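Local structure of 3',5'-nucleoside bisphosphate phosphatase (Chromobacterium violaceum, 2YB1) at residues L6-R11 / L34-H39; D14-P19 / F249-E254; D38-G43 / E64-W69; V74-L79 / G185-A190; A190-Y195 / Q215-A220. The protein removes the 3'-phosphate from nucleoside 3',5'-bisphosphates, yielding a nucleoside 5'-phosphate and orthophosphate, and uses three manganese ions per subunit. One frame throughout, in Å; residues are numbered along the deposited sequence.

Contact 1: residues L6-R11 / L34-H39. With MN (manganese (II) ion), chain C; MN (manganese (II) ion), chain B.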
# COMPACT_ATOMS: atom_id res chain seq x y z
N LEU A 6 -2.06 -8.91 4.87
CA LEU A 6 -2.25 -7.56 5.40
C LEU A 6 -1.92 -6.40 4.45
O LEU A 6 -1.66 -5.29 4.92
CB LEU A 6 -1.60 -7.38 6.78
CG LEU A 6 -1.96 -8.50 7.76
CD1 LEU A 6 -1.33 -8.29 9.12
CD2 LEU A 6 -3.49 -8.68 7.87
N HIS A 7 -1.72 -6.69 3.16
CA HIS A 7 -1.50 -5.62 2.18
C HIS A 7 -2.07 -5.95 0.79
O HIS A 7 -1.60 -6.86 0.14
CB HIS A 7 0.01 -5.37 2.09
CG HIS A 7 0.40 -4.15 1.33
ND1 HIS A 7 1.50 -3.39 1.67
CD2 HIS A 7 -0.14 -3.56 0.24
CE1 HIS A 7 1.61 -2.38 0.82
NE2 HIS A 7 0.63 -2.46 -0.05
N PHE A 8 -3.05 -5.18 0.32
CA PHE A 8 -3.53 -5.30 -1.06
C PHE A 8 -4.43 -4.12 -1.42
O PHE A 8 -4.81 -3.34 -0.54
CB PHE A 8 -4.25 -6.66 -1.31
CG PHE A 8 -5.34 -7.00 -0.31
CD1 PHE A 8 -6.66 -6.61 -0.54
CD2 PHE A 8 -5.07 -7.78 0.81
CE1 PHE A 8 -7.68 -6.92 0.38
CE2 PHE A 8 -6.07 -8.11 1.73
CZ PHE A 8 -7.39 -7.68 1.51
N HIS A 9 -4.82 -4.04 -2.69
CA HIS A 9 -5.49 -2.86 -3.23
C HIS A 9 -6.79 -3.19 -3.95
O HIS A 9 -7.02 -4.34 -4.34
CB HIS A 9 -4.57 -2.12 -4.20
CG HIS A 9 -3.35 -1.57 -3.53
ND1 HIS A 9 -3.29 -0.28 -3.06
CD2 HIS A 9 -2.18 -2.16 -3.18
CE1 HIS A 9 -2.12 -0.08 -2.47
NE2 HIS A 9 -1.43 -1.20 -2.54
N SER A 10 -7.62 -2.17 -4.14
CA SER A 10 -8.89 -2.32 -4.82
C SER A 10 -9.04 -1.14 -5.76
O SER A 10 -8.16 -0.26 -5.80
CB SER A 10 -10.04 -2.31 -3.81
OG SER A 10 -10.27 -1.00 -3.31
N ARG A 11 -10.15 -1.09 -6.50
CA ARG A 11 -10.42 0.02 -7.41
C ARG A 11 -10.58 1.36 -6.68
O ARG A 11 -10.59 2.42 -7.31
CB ARG A 11 -11.63 -0.27 -8.31
CG ARG A 11 -11.40 -1.44 -9.26
CD ARG A 11 -12.59 -1.63 -10.21
NE ARG A 11 -12.54 -0.65 -11.29
CZ ARG A 11 -11.78 -0.78 -12.38
NH1 ARG A 11 -11.02 -1.87 -12.53
NH2 ARG A 11 -11.77 0.17 -13.31
N LEU A 34 -7.50 -10.74 6.83
CA LEU A 34 -7.21 -9.86 5.69
C LEU A 34 -7.22 -8.39 6.11
O LEU A 34 -7.93 -8.01 7.06
CB LEU A 34 -8.24 -10.06 4.58
CG LEU A 34 -8.36 -11.44 3.92
CD1 LEU A 34 -9.56 -11.49 2.95
CD2 LEU A 34 -7.07 -11.83 3.19
N ALA A 35 -6.43 -7.56 5.43
CA ALA A 35 -6.55 -6.10 5.56
C ALA A 35 -6.40 -5.40 4.21
O ALA A 35 -5.39 -5.56 3.52
CB ALA A 35 -5.52 -5.54 6.59
N LEU A 36 -7.43 -4.64 3.82
CA LEU A 36 -7.38 -3.85 2.58
C LEU A 36 -6.61 -2.56 2.86
O LEU A 36 -6.91 -1.86 3.83
CB LEU A 36 -8.80 -3.54 2.07
CG LEU A 36 -8.93 -2.61 0.85
CD1 LEU A 36 -8.20 -3.18 -0.36
CD2 LEU A 36 -10.40 -2.33 0.52
N THR A 37 -5.55 -2.30 2.10
CA THR A 37 -4.81 -1.07 2.33
C THR A 37 -4.67 -0.30 1.03
O THR A 37 -3.62 -0.34 0.38
CB THR A 37 -3.39 -1.46 2.83
OG1 THR A 37 -2.77 -2.32 1.87
CG2 THR A 37 -3.50 -2.25 4.12
N ASP A 38 -5.65 0.55 0.76
CA ASP A 38 -5.61 1.36 -0.45
C ASP A 38 -4.75 2.58 -0.21
O ASP A 38 -4.60 3.02 0.94
CB ASP A 38 -7.03 1.75 -0.89
CG ASP A 38 -7.69 0.67 -1.71
OD1 ASP A 38 -7.11 0.27 -2.75
OD2 ASP A 38 -8.78 0.20 -1.33
N HIS A 39 -4.17 3.11 -1.29
CA HIS A 39 -3.33 4.30 -1.20
C HIS A 39 -4.11 5.52 -0.75
O HIS A 39 -5.11 5.88 -1.37
CB HIS A 39 -2.73 4.63 -2.57
CG HIS A 39 -1.77 3.61 -3.08
ND1 HIS A 39 -0.50 3.47 -2.57
CD2 HIS A 39 -1.87 2.70 -4.08
CE1 HIS A 39 0.14 2.52 -3.23
NE2 HIS A 39 -0.67 2.04 -4.15
MN MN C . 0.63 -1.28 -1.90
MN MN B . -0.08 0.62 -5.75
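Asp-38 OD1 is gripped twice: by the backbone N of Ser-10, 2.9 Å away on its syn lone pair, and by Ser-13 OG. Its sister oxygen, Asp-38 OD2, takes the hydroxyl Ser-10 OG at 2.8 Å, a reach made possible because OG lies between its own backbone N and carbonyl carbon (chi1 74°). One residue earlier, His-9 supplies the second histidine of the His-X-His motif that follows the first strand in PHP enzymes; NE2 of His-7 and NE2 of His-9 both bind one manganese ion, each at 2.2 Å. The His-9 ring stacks, offset, on His-39, which binds a neighbouring manganese, with centroids 4.2 Å apart and planes at 26°. His-7 ND1 is hydrogen-bonded by Glu-218. Between the metal ligands the backbones are tied by Thr-37 N to Phe-8 O at 2.9 Å. The Phe-8 ring turns back over the strand: Ala-35 O and Leu-36 CA lie over one face, while Leu-34 CB meets its edge in plane at 4.0 Å from CZ.

Contact 2: residues D14-P19 / F249-E254. With MN (manganese (II) ion), chain B; AMP (adenosine monophosphate), chain E.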
# COMPACT_ATOMS: atom_id res chain seq x y z
N ASP A 14 -5.52 1.99 -6.68
CA ASP A 14 -4.90 1.42 -7.89
C ASP A 14 -5.08 -0.07 -8.19
O ASP A 14 -4.42 -0.60 -9.08
CB ASP A 14 -3.46 1.92 -8.10
CG ASP A 14 -2.50 1.34 -7.11
OD1 ASP A 14 -2.97 0.70 -6.15
OD2 ASP A 14 -1.29 1.52 -7.31
N GLY A 15 -5.90 -0.76 -7.40
CA GLY A 15 -6.18 -2.16 -7.68
C GLY A 15 -7.18 -2.30 -8.83
O GLY A 15 -7.97 -1.39 -9.09
N ALA A 16 -7.15 -3.44 -9.51
CA ALA A 16 -8.08 -3.71 -10.61
C ALA A 16 -9.44 -4.26 -10.16
O ALA A 16 -10.41 -4.21 -10.92
CB ALA A 16 -7.44 -4.65 -11.63
N LEU A 17 -9.52 -4.76 -8.93
CA LEU A 17 -10.75 -5.38 -8.42
C LEU A 17 -11.45 -4.49 -7.41
O LEU A 17 -10.80 -3.78 -6.64
CB LEU A 17 -10.42 -6.72 -7.74
CG LEU A 17 -10.27 -8.00 -8.58
CD1 LEU A 17 -9.49 -7.75 -9.83
CD2 LEU A 17 -9.63 -9.10 -7.75
N THR A 18 -12.78 -4.52 -7.40
CA THR A 18 -13.51 -3.80 -6.37
C THR A 18 -13.21 -4.40 -4.99
O THR A 18 -12.70 -5.52 -4.88
CB THR A 18 -15.04 -3.85 -6.61
OG1 THR A 18 -15.50 -5.20 -6.46
CG2 THR A 18 -15.38 -3.34 -8.02
N PRO A 19 -13.52 -3.66 -3.92
CA PRO A 19 -13.33 -4.22 -2.58
C PRO A 19 -14.02 -5.58 -2.44
O PRO A 19 -13.44 -6.50 -1.87
CB PRO A 19 -13.96 -3.15 -1.67
CG PRO A 19 -13.77 -1.85 -2.47
CD PRO A 19 -14.03 -2.27 -3.89
N PHE A 249 -1.10 -7.29 -3.60
CA PHE A 249 -1.88 -7.60 -4.80
C PHE A 249 -2.57 -6.36 -5.38
O PHE A 249 -3.16 -5.56 -4.65
CB PHE A 249 -2.92 -8.68 -4.48
CG PHE A 249 -3.82 -9.02 -5.63
CD1 PHE A 249 -5.02 -8.32 -5.82
CD2 PHE A 249 -3.48 -10.01 -6.53
CE1 PHE A 249 -5.85 -8.61 -6.88
CE2 PHE A 249 -4.30 -10.32 -7.58
CZ PHE A 249 -5.49 -9.62 -7.77
N HIS A 250 -2.48 -6.21 -6.71
CA HIS A 250 -3.16 -5.14 -7.47
C HIS A 250 -4.12 -5.75 -8.48
O HIS A 250 -5.28 -5.37 -8.57
CB HIS A 250 -2.19 -4.22 -8.21
CG HIS A 250 -1.47 -3.26 -7.33
ND1 HIS A 250 -0.51 -3.66 -6.42
CD2 HIS A 250 -1.56 -1.91 -7.22
CE1 HIS A 250 -0.04 -2.59 -5.79
NE2 HIS A 250 -0.66 -1.53 -6.26
N ALA A 251 -3.59 -6.61 -9.35
CA ALA A 251 -4.40 -7.21 -10.40
C ALA A 251 -3.95 -8.62 -10.76
O ALA A 251 -2.79 -8.98 -10.54
CB ALA A 251 -4.38 -6.32 -11.63
N PRO A 252 -4.87 -9.43 -11.31
CA PRO A 252 -4.47 -10.71 -11.90
C PRO A 252 -3.47 -10.47 -13.02
O PRO A 252 -3.65 -9.55 -13.81
CB PRO A 252 -5.78 -11.26 -12.47
CG PRO A 252 -6.85 -10.62 -11.64
CD PRO A 252 -6.33 -9.24 -11.35
N GLY A 253 -2.42 -11.28 -13.09
CA GLY A 253 -1.48 -11.15 -14.18
C GLY A 253 -0.62 -9.91 -14.10
O GLY A 253 0.01 -9.52 -15.09
N GLU A 254 -0.61 -9.27 -12.93
CA GLU A 254 0.36 -8.22 -12.63
C GLU A 254 1.23 -8.68 -11.47
O GLU A 254 0.71 -9.27 -10.51
CB GLU A 254 -0.32 -6.89 -12.28
CG GLU A 254 -0.96 -6.17 -13.47
CD GLU A 254 -1.59 -4.84 -13.10
OE1 GLU A 254 -1.36 -4.32 -11.98
OE2 GLU A 254 -2.35 -4.29 -13.93
MN MN B . -0.08 0.62 -5.75
P AMP E . 1.81 7.16 -7.48
O1P AMP E . 3.24 7.65 -7.56
O2P AMP E . 1.42 7.06 -6.02
O3P AMP E . 0.93 7.99 -8.39
O5' AMP E . 1.96 5.69 -8.09
C5' AMP E . 2.73 4.71 -7.42
C4' AMP E . 2.25 3.32 -7.72
O4' AMP E . 2.78 2.90 -9.00
C3' AMP E . 2.70 2.24 -6.75
O3' AMP E . 1.89 2.16 -5.60
C2' AMP E . 2.67 0.97 -7.60
O2' AMP E . 1.35 0.43 -7.65
C1' AMP E . 3.02 1.50 -8.99
N9 AMP E . 4.44 1.28 -9.32
C8 AMP E . 5.48 2.07 -8.99
N7 AMP E . 6.65 1.54 -9.45
C5 AMP E . 6.36 0.38 -10.07
C6 AMP E . 7.12 -0.68 -10.77
N6 AMP E . 8.46 -0.61 -10.90
N1 AMP E . 6.41 -1.73 -11.28
C2 AMP E . 5.07 -1.82 -11.15
N3 AMP E . 4.32 -0.90 -10.53
C4 AMP E . 4.90 0.21 -9.98
O HOH W 1 -7.54 -5.22 -6.81
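Asp-14 and His-250, far apart in the sequence, share one manganese ion of the trinuclear site. Asp-14 OD2 binds it at 2.2 Å and His-250 NE2 at 2.3 Å; His-39 and the ribose hydroxyls O2' and O3' of AMP are further ligands, so the nucleotide sits directly on the metal. Carboxylate and imidazole planes stand 71° apart, and Asp-14 OD1 lies 3.2 Å from His-250 CD2. Each ligand has a second-shell anchor: Thr-135 OG1 is hydrogen-bonded to Asp-14 OD2, and the carbonyl of Asp-248 to His-250 ND1, which fixes the imidazole rotation and directs NE2 at the metal. Behind the metal the loops are pinned by Ala-16 N to His-250 O, 2.8 Å and nearly straight at 172°. The same oxygen also accepts from a water that in turn takes the N-H of Leu-17. Ala-16 CB presses on Ala-251 CB at 3.5 Å, tighter than usual for two carbons. Leu-17 touches the second loop with both methyls, its CD2 3.9 Å from Phe-249 CE1 and its CD1 3.8 Å from Pro-252 CD, within a type II turn from Ala-251 to Glu-254. Helix 19-27 borders the apolar end through Val-22 and Arg-25, and on the metal side helix 134-143 brings Arg-139 against His-250 and Ala-251.

Contact 3: residues D38-G43 / E64-W69. With MN (manganese (II) ion), chain B; MN (manganese (II) ion), chain C; MN (manganese (II) ion), chain D.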
# COMPACT_ATOMS: atom_id res chain seq x y z
N ASP A 38 -5.65 0.55 0.76
CA ASP A 38 -5.61 1.36 -0.45
C ASP A 38 -4.75 2.58 -0.21
O ASP A 38 -4.60 3.02 0.94
CB ASP A 38 -7.03 1.75 -0.89
CG ASP A 38 -7.69 0.67 -1.71
OD1 ASP A 38 -7.11 0.27 -2.75
OD2 ASP A 38 -8.78 0.20 -1.33
N HIS A 39 -4.17 3.11 -1.29
CA HIS A 39 -3.33 4.30 -1.20
C HIS A 39 -4.11 5.52 -0.75
O HIS A 39 -5.11 5.88 -1.37
CB HIS A 39 -2.73 4.63 -2.57
CG HIS A 39 -1.77 3.61 -3.08
ND1 HIS A 39 -0.50 3.47 -2.57
CD2 HIS A 39 -1.87 2.70 -4.08
CE1 HIS A 39 0.14 2.52 -3.23
NE2 HIS A 39 -0.67 2.04 -4.15
N ASP A 40 -3.65 6.14 0.33
CA ASP A 40 -4.07 7.49 0.73
C ASP A 40 -5.58 7.66 0.80
O ASP A 40 -6.11 8.78 0.63
CB ASP A 40 -3.45 8.51 -0.23
CG ASP A 40 -1.93 8.41 -0.25
OD1 ASP A 40 -1.37 8.13 0.82
OD2 ASP A 40 -1.30 8.58 -1.32
N CYS A 41 -6.27 6.55 1.04
CA CYS A 41 -7.73 6.53 0.98
C CYS A 41 -8.30 5.37 1.80
O CYS A 41 -7.71 4.29 1.81
CB CYS A 41 -8.15 6.38 -0.49
SG CYS A 41 -9.92 6.59 -0.75
N THR A 42 -9.40 5.59 2.51
CA THR A 42 -10.16 4.51 3.19
C THR A 42 -11.50 4.11 2.55
O THR A 42 -12.30 3.39 3.16
CB THR A 42 -10.26 4.76 4.72
OG1 THR A 42 -10.79 6.06 4.96
CG2 THR A 42 -8.85 4.69 5.33
N GLY A 43 -11.79 4.64 1.37
CA GLY A 43 -13.12 4.54 0.78
C GLY A 43 -13.63 3.14 0.50
O GLY A 43 -14.83 2.94 0.27
N GLU A 64 -2.65 2.60 2.98
CA GLU A 64 -1.24 2.78 2.64
C GLU A 64 -0.95 4.26 2.35
O GLU A 64 -1.43 4.82 1.36
CB GLU A 64 -0.84 1.91 1.44
CG GLU A 64 0.65 2.04 1.14
CD GLU A 64 1.13 1.10 0.08
OE1 GLU A 64 0.32 0.64 -0.74
OE2 GLU A 64 2.34 0.80 0.09
N VAL A 65 -0.15 4.88 3.22
CA VAL A 65 0.07 6.33 3.16
C VAL A 65 1.37 6.70 2.46
O VAL A 65 2.44 6.20 2.81
CB VAL A 65 0.13 6.93 4.58
CG1 VAL A 65 0.21 8.49 4.50
CG2 VAL A 65 -1.07 6.46 5.41
N SER A 66 1.26 7.59 1.48
CA SER A 66 2.41 8.09 0.71
C SER A 66 3.17 9.12 1.53
O SER A 66 2.58 10.07 2.05
CB SER A 66 1.94 8.75 -0.59
OG SER A 66 1.10 7.88 -1.36
N VAL A 67 4.49 8.93 1.60
CA VAL A 67 5.37 9.75 2.43
C VAL A 67 6.60 10.19 1.62
O VAL A 67 7.17 9.40 0.87
CB VAL A 67 5.83 8.97 3.70
CG1 VAL A 67 7.02 9.66 4.41
CG2 VAL A 67 4.66 8.81 4.68
N SER A 68 6.99 11.46 1.75
CA SER A 68 8.29 11.88 1.23
C SER A 68 9.22 12.03 2.42
O SER A 68 8.94 12.81 3.35
CB SER A 68 8.19 13.20 0.45
OG SER A 68 7.31 13.08 -0.66
N TRP A 69 10.29 11.25 2.42
CA TRP A 69 11.27 11.30 3.49
C TRP A 69 12.61 11.63 2.82
O TRP A 69 13.19 10.79 2.12
CB TRP A 69 11.31 9.94 4.20
CG TRP A 69 12.29 9.80 5.35
CD1 TRP A 69 12.18 10.35 6.60
CD2 TRP A 69 13.49 9.03 5.35
NE1 TRP A 69 13.25 9.98 7.38
CE2 TRP A 69 14.07 9.17 6.64
CE3 TRP A 69 14.14 8.24 4.39
CZ2 TRP A 69 15.27 8.54 6.99
CZ3 TRP A 69 15.34 7.61 4.75
CH2 TRP A 69 15.89 7.77 6.03
MN MN B . -0.08 0.62 -5.75
MN MN C . 0.63 -1.28 -1.90
MN MN D . 3.63 0.75 -1.59
O HOH W 2 0.39 5.11 -0.67
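Glu-64 carries CG anti to its backbone N (chi1 -177°) and stays extended beyond it, while His-39 holds CG anti to its carbonyl carbon (chi1 -66°); the two side chains therefore run side by side and point the same way. Ring and carboxylate planes are only 10° apart, and Glu-64 OE1 comes 3.1 Å from His-39 CE1. The carboxylate bridges two manganese ions, OE1 at 2.3 Å from one and OE2 at 2.1 Å from the other. A water in the plane of the imidazole accepts from His-39 ND1 at 2.7 Å and donates to Glu-64 O and Ser-66 OG; with the metal bond, it helps fix how the ring is turned. Backbone bonds flank the pair: Glu-64 N to Asp-38 O, and Asp-40 N to Glu-64 O at 2.8 Å. Asp-40 extends the grip as a bidentate clamp, using the syn lone pairs of both oxygens: OD1 accepts from Ser-66 N at 2.8 Å, and OD2 from Ser-66 OG at a very short 2.5 Å. A glutamate within a strand, bridging two metals beside a histidine that binds the third, is the arrangement expected of the trinuclear site of a PHP phosphatase.

Contact 4: residues V74-L79 / G185-A190. With MN (manganese (II) ion), chain D.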
# COMPACT_ATOMS: atom_id res chain seq x y z
N VAL A 74 8.49 6.91 0.47
CA VAL A 74 8.25 5.66 1.18
C VAL A 74 6.75 5.49 1.42
O VAL A 74 5.98 6.46 1.35
CB VAL A 74 9.04 5.55 2.52
CG1 VAL A 74 10.55 5.58 2.27
CG2 VAL A 74 8.63 6.65 3.47
N HIS A 75 6.33 4.26 1.68
CA HIS A 75 4.92 3.99 1.95
C HIS A 75 4.74 3.41 3.34
O HIS A 75 5.42 2.45 3.72
CB HIS A 75 4.35 3.03 0.89
CG HIS A 75 4.16 3.68 -0.45
ND1 HIS A 75 3.89 2.95 -1.59
CD2 HIS A 75 4.17 4.98 -0.82
CE1 HIS A 75 3.76 3.78 -2.61
NE2 HIS A 75 3.91 5.01 -2.17
N ILE A 76 3.85 4.02 4.12
CA ILE A 76 3.58 3.58 5.49
C ILE A 76 2.15 3.05 5.56
O ILE A 76 1.19 3.80 5.37
CB ILE A 76 3.75 4.74 6.52
CG1 ILE A 76 5.16 5.35 6.42
CG2 ILE A 76 3.44 4.25 7.94
CD1 ILE A 76 6.29 4.35 6.69
N VAL A 77 2.02 1.75 5.83
CA VAL A 77 0.72 1.12 6.01
C VAL A 77 0.18 1.39 7.43
O VAL A 77 0.95 1.36 8.39
CB VAL A 77 0.83 -0.41 5.78
CG1 VAL A 77 -0.32 -1.16 6.46
CG2 VAL A 77 0.90 -0.71 4.28
N GLY A 78 -1.10 1.72 7.55
CA GLY A 78 -1.75 1.61 8.85
C GLY A 78 -2.67 0.40 8.96
O GLY A 78 -3.43 0.12 8.02
N LEU A 79 -2.71 -0.22 10.14
CA LEU A 79 -3.57 -1.40 10.33
C LEU A 79 -4.34 -1.27 11.64
O LEU A 79 -3.76 -0.88 12.66
CB LEU A 79 -2.74 -2.69 10.36
CG LEU A 79 -1.96 -3.10 9.09
CD1 LEU A 79 -1.05 -4.28 9.41
CD2 LEU A 79 -2.91 -3.43 7.93
N GLY A 185 -4.52 2.68 15.23
CA GLY A 185 -3.86 1.60 14.51
C GLY A 185 -2.37 1.52 14.77
O GLY A 185 -1.80 2.32 15.54
N MET A 186 -1.73 0.55 14.13
CA MET A 186 -0.28 0.42 14.13
C MET A 186 0.28 0.85 12.77
O MET A 186 -0.30 0.52 11.73
CB MET A 186 0.14 -1.02 14.46
CG MET A 186 -0.16 -1.41 15.92
SD MET A 186 0.28 -3.12 16.27
CE MET A 186 2.09 -3.01 16.39
N ALA A 187 1.37 1.62 12.78
CA ALA A 187 2.03 2.04 11.55
C ALA A 187 3.07 0.99 11.14
O ALA A 187 3.71 0.37 12.01
CB ALA A 187 2.67 3.40 11.71
N VAL A 188 3.22 0.80 9.83
CA VAL A 188 4.06 -0.26 9.28
C VAL A 188 4.84 0.26 8.07
O VAL A 188 4.25 0.78 7.13
CB VAL A 188 3.19 -1.47 8.80
CG1 VAL A 188 4.06 -2.57 8.19
CG2 VAL A 188 2.31 -2.00 9.93
N ILE A 189 6.17 0.10 8.08
CA ILE A 189 6.95 0.46 6.89
C ILE A 189 6.70 -0.61 5.84
O ILE A 189 6.97 -1.80 6.06
CB ILE A 189 8.45 0.51 7.20
CG1 ILE A 189 8.77 1.68 8.14
CG2 ILE A 189 9.25 0.62 5.90
CD1 ILE A 189 10.18 1.65 8.70
N ALA A 190 6.18 -0.19 4.69
CA ALA A 190 5.78 -1.14 3.66
C ALA A 190 6.95 -1.50 2.75
O ALA A 190 7.82 -0.67 2.50
CB ALA A 190 4.62 -0.58 2.84
MN MN D . 3.63 0.75 -1.59
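Val-77 and Val-188 form the tight middle of this strand pairing, a hydrogen-bonded antiparallel pair in which Val-77 N meets Val-188 O at 2.8 Å and Val-188 N meets Val-77 O at 2.7 Å. Both bonds lie in the plane of the accepting carbonyl, and on the same face Val-77 CB and Val-188 CB approach to 4.0 Å. Ala-190 continues this close packing: its N donates to His-75 O at 2.9 Å and its CB leans on Val-77 CG2. The strands run 148° apart and are neighbours in the sheet of the distorted barrel of PHP proteins. One face, with Ile-76, Ala-187 and Ile-189, is covered by Phe-209 of helix 199-211; there Ile-76 CG2, anti to its backbone N, lies 3.9 Å from Ala-187 CB, and Ile-76 CD1 meets Ile-189 CG1. The face of Val-77, Val-188 and Leu-79 instead looks toward Glu-218 and His-7. At the far end the side chains are looser: Leu-79 CD1 still reaches Val-188 CG2, at 4.1 Å, but the Met-186 side chain leads away to Gln-215 and Leu-276. The backbone stays regular there, with bonds both ways between Leu-79 and Met-186, and Gly-185 CA comes within 3.1 Å of Leu-79 O. At the other end the His-75 side chain leads away from the partner strand, ND1 binding manganese at 2.2 Å.

Contact 5: residues A190-Y195 / Q215-A220. With MN (manganese (II) ion), chain D; PO4 (phosphate ion), chain F.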
# COMPACT_ATOMS: atom_id res chain seq x y z
N ALA A 190 6.18 -0.19 4.69
CA ALA A 190 5.78 -1.14 3.66
C ALA A 190 6.95 -1.50 2.75
O ALA A 190 7.82 -0.67 2.50
CB ALA A 190 4.62 -0.58 2.84
N HIS A 191 6.99 -2.76 2.32
CA HIS A 191 7.92 -3.24 1.30
C HIS A 191 9.28 -2.53 1.30
O HIS A 191 9.69 -1.93 0.30
CB HIS A 191 7.27 -3.23 -0.10
CG HIS A 191 6.71 -1.90 -0.50
ND1 HIS A 191 7.50 -0.77 -0.62
CD2 HIS A 191 5.45 -1.51 -0.81
CE1 HIS A 191 6.74 0.25 -0.98
NE2 HIS A 191 5.50 -0.18 -1.11
N PRO A 192 10.01 -2.63 2.43
CA PRO A 192 11.29 -1.92 2.59
C PRO A 192 12.36 -2.33 1.56
O PRO A 192 13.25 -1.54 1.27
CB PRO A 192 11.71 -2.28 4.03
CG PRO A 192 10.99 -3.57 4.33
CD PRO A 192 9.66 -3.43 3.61
N GLY A 193 12.25 -3.53 1.00
CA GLY A 193 13.21 -3.99 0.02
C GLY A 193 13.17 -3.25 -1.31
O GLY A 193 14.08 -3.38 -2.13
N ARG A 194 12.10 -2.48 -1.52
CA ARG A 194 11.95 -1.71 -2.75
C ARG A 194 12.69 -0.37 -2.70
O ARG A 194 12.90 0.26 -3.73
CB ARG A 194 10.47 -1.43 -3.06
CG ARG A 194 9.64 -2.65 -3.38
CD ARG A 194 8.91 -2.49 -4.72
NE ARG A 194 8.23 -1.20 -4.87
CZ ARG A 194 6.91 -1.03 -4.89
NH1 ARG A 194 6.10 -2.08 -4.76
NH2 ARG A 194 6.39 0.19 -5.05
N TYR A 195 13.07 0.09 -1.51
CA TYR A 195 13.63 1.43 -1.38
C TYR A 195 15.11 1.43 -1.78
O TYR A 195 15.81 0.44 -1.56
CB TYR A 195 13.46 1.94 0.05
CG TYR A 195 12.02 1.94 0.54
CD1 TYR A 195 10.97 2.29 -0.30
CD2 TYR A 195 11.71 1.59 1.85
CE1 TYR A 195 9.66 2.29 0.14
CE2 TYR A 195 10.39 1.59 2.31
CZ TYR A 195 9.38 1.95 1.45
OH TYR A 195 8.06 1.94 1.87
N GLN A 215 5.58 1.15 14.86
CA GLN A 215 5.83 -0.17 15.44
C GLN A 215 6.06 -1.40 14.54
O GLN A 215 6.32 -2.48 15.05
CB GLN A 215 4.74 -0.46 16.47
CG GLN A 215 4.66 0.64 17.52
CD GLN A 215 3.32 0.68 18.23
OE1 GLN A 215 2.26 0.72 17.60
NE2 GLN A 215 3.37 0.68 19.57
N GLY A 216 5.94 -1.26 13.23
CA GLY A 216 5.95 -2.44 12.38
C GLY A 216 6.66 -2.25 11.06
O GLY A 216 6.92 -1.13 10.61
N ILE A 217 7.01 -3.37 10.45
CA ILE A 217 7.68 -3.38 9.16
C ILE A 217 7.27 -4.64 8.40
O ILE A 217 7.13 -5.72 8.99
CB ILE A 217 9.23 -3.30 9.34
CG1 ILE A 217 9.94 -3.24 7.97
CG2 ILE A 217 9.75 -4.47 10.21
CD1 ILE A 217 11.41 -2.87 8.04
N GLU A 218 7.06 -4.50 7.10
CA GLU A 218 6.74 -5.67 6.29
C GLU A 218 7.99 -6.51 6.10
O GLU A 218 9.02 -6.04 5.66
CB GLU A 218 6.13 -5.25 4.94
CG GLU A 218 4.72 -4.74 5.10
CD GLU A 218 4.05 -4.36 3.79
OE1 GLU A 218 4.75 -4.28 2.75
OE2 GLU A 218 2.84 -4.12 3.82
N VAL A 219 7.87 -7.78 6.47
CA VAL A 219 8.91 -8.77 6.29
C VAL A 219 8.52 -9.68 5.13
O VAL A 219 9.29 -9.85 4.19
CB VAL A 219 9.17 -9.55 7.59
CG1 VAL A 219 10.13 -10.71 7.32
CG2 VAL A 219 9.75 -8.61 8.63
N ALA A 220 7.36 -10.31 5.23
CA ALA A 220 6.84 -11.06 4.10
C ALA A 220 6.08 -10.08 3.20
O ALA A 220 5.16 -9.41 3.65
CB ALA A 220 5.96 -12.20 4.57
MN MN D . 3.63 0.75 -1.59
P PO4 F . 2.59 -0.44 -3.82
O1 PO4 F . 3.30 -1.38 -4.77
O2 PO4 F . 1.15 -0.34 -4.20
O3 PO4 F . 2.66 -0.97 -2.39
O4 PO4 F . 3.28 0.91 -3.89
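His-191 N donates to Glu-218 OE1 at 2.7 Å, meeting the oxygen from above the carboxylate plane. This is the hydrogen bond that spans the two segments; the other oxygen, Glu-218 OE2, is hydrogen-bonded to His-7 ND1. Apolar contact falls to Pro-192, whose CG lies 3.8 Å from Ile-217 CD1 and whose CD covers the carbonyl Glu-218 O at 3.4 Å, a buried oxygen without a polar partner in the model. Metal bonding comes from His-191 NE2, 2.1 Å from manganese, with phosphate O3 and O4 as further ligands. The guanidinium of Arg-194 lies flat over one face of the His-191 ring, Ala-190 CB against the opposite one, and Arg-194 NH1 donates in plane to phosphate O1 at 2.9 Å with a 170° angle; its NH2 bond to O4 is weak. The phosphate probably came from the crystallisation liquor, yet its hold by metal and arginine is consistent with a phosphoryl site, while Glu-218 acts as a second-shell carboxylate coupling the loop of His-191 to His-7.

In the fold
Contacts 1 to 5 assemble one trinuclear manganese site on the sheet and its adjoining loops. Contacts 1 and 3 share Asp-38 and His-39, and Glu-64 OE1 reaches the manganese of His-7 and His-9. Contacts 3, 4 and 5 share the third manganese, through Glu-64, His-75 and His-191. Neighbouring strands bind contact 3 to contact 4 (Val-65 N to Ile-76 O, 2.8 Å) and contact 4 to contact 5 (Ile-189 O to Glu-218 N, 2.9 Å), with centres about 9 Å apart in each case. Contact 2 closes the far side: its centre lies about 10 Å from that of contact 1 and about 20 Å from that of contact 5, and it brings AMP to the manganese of His-39.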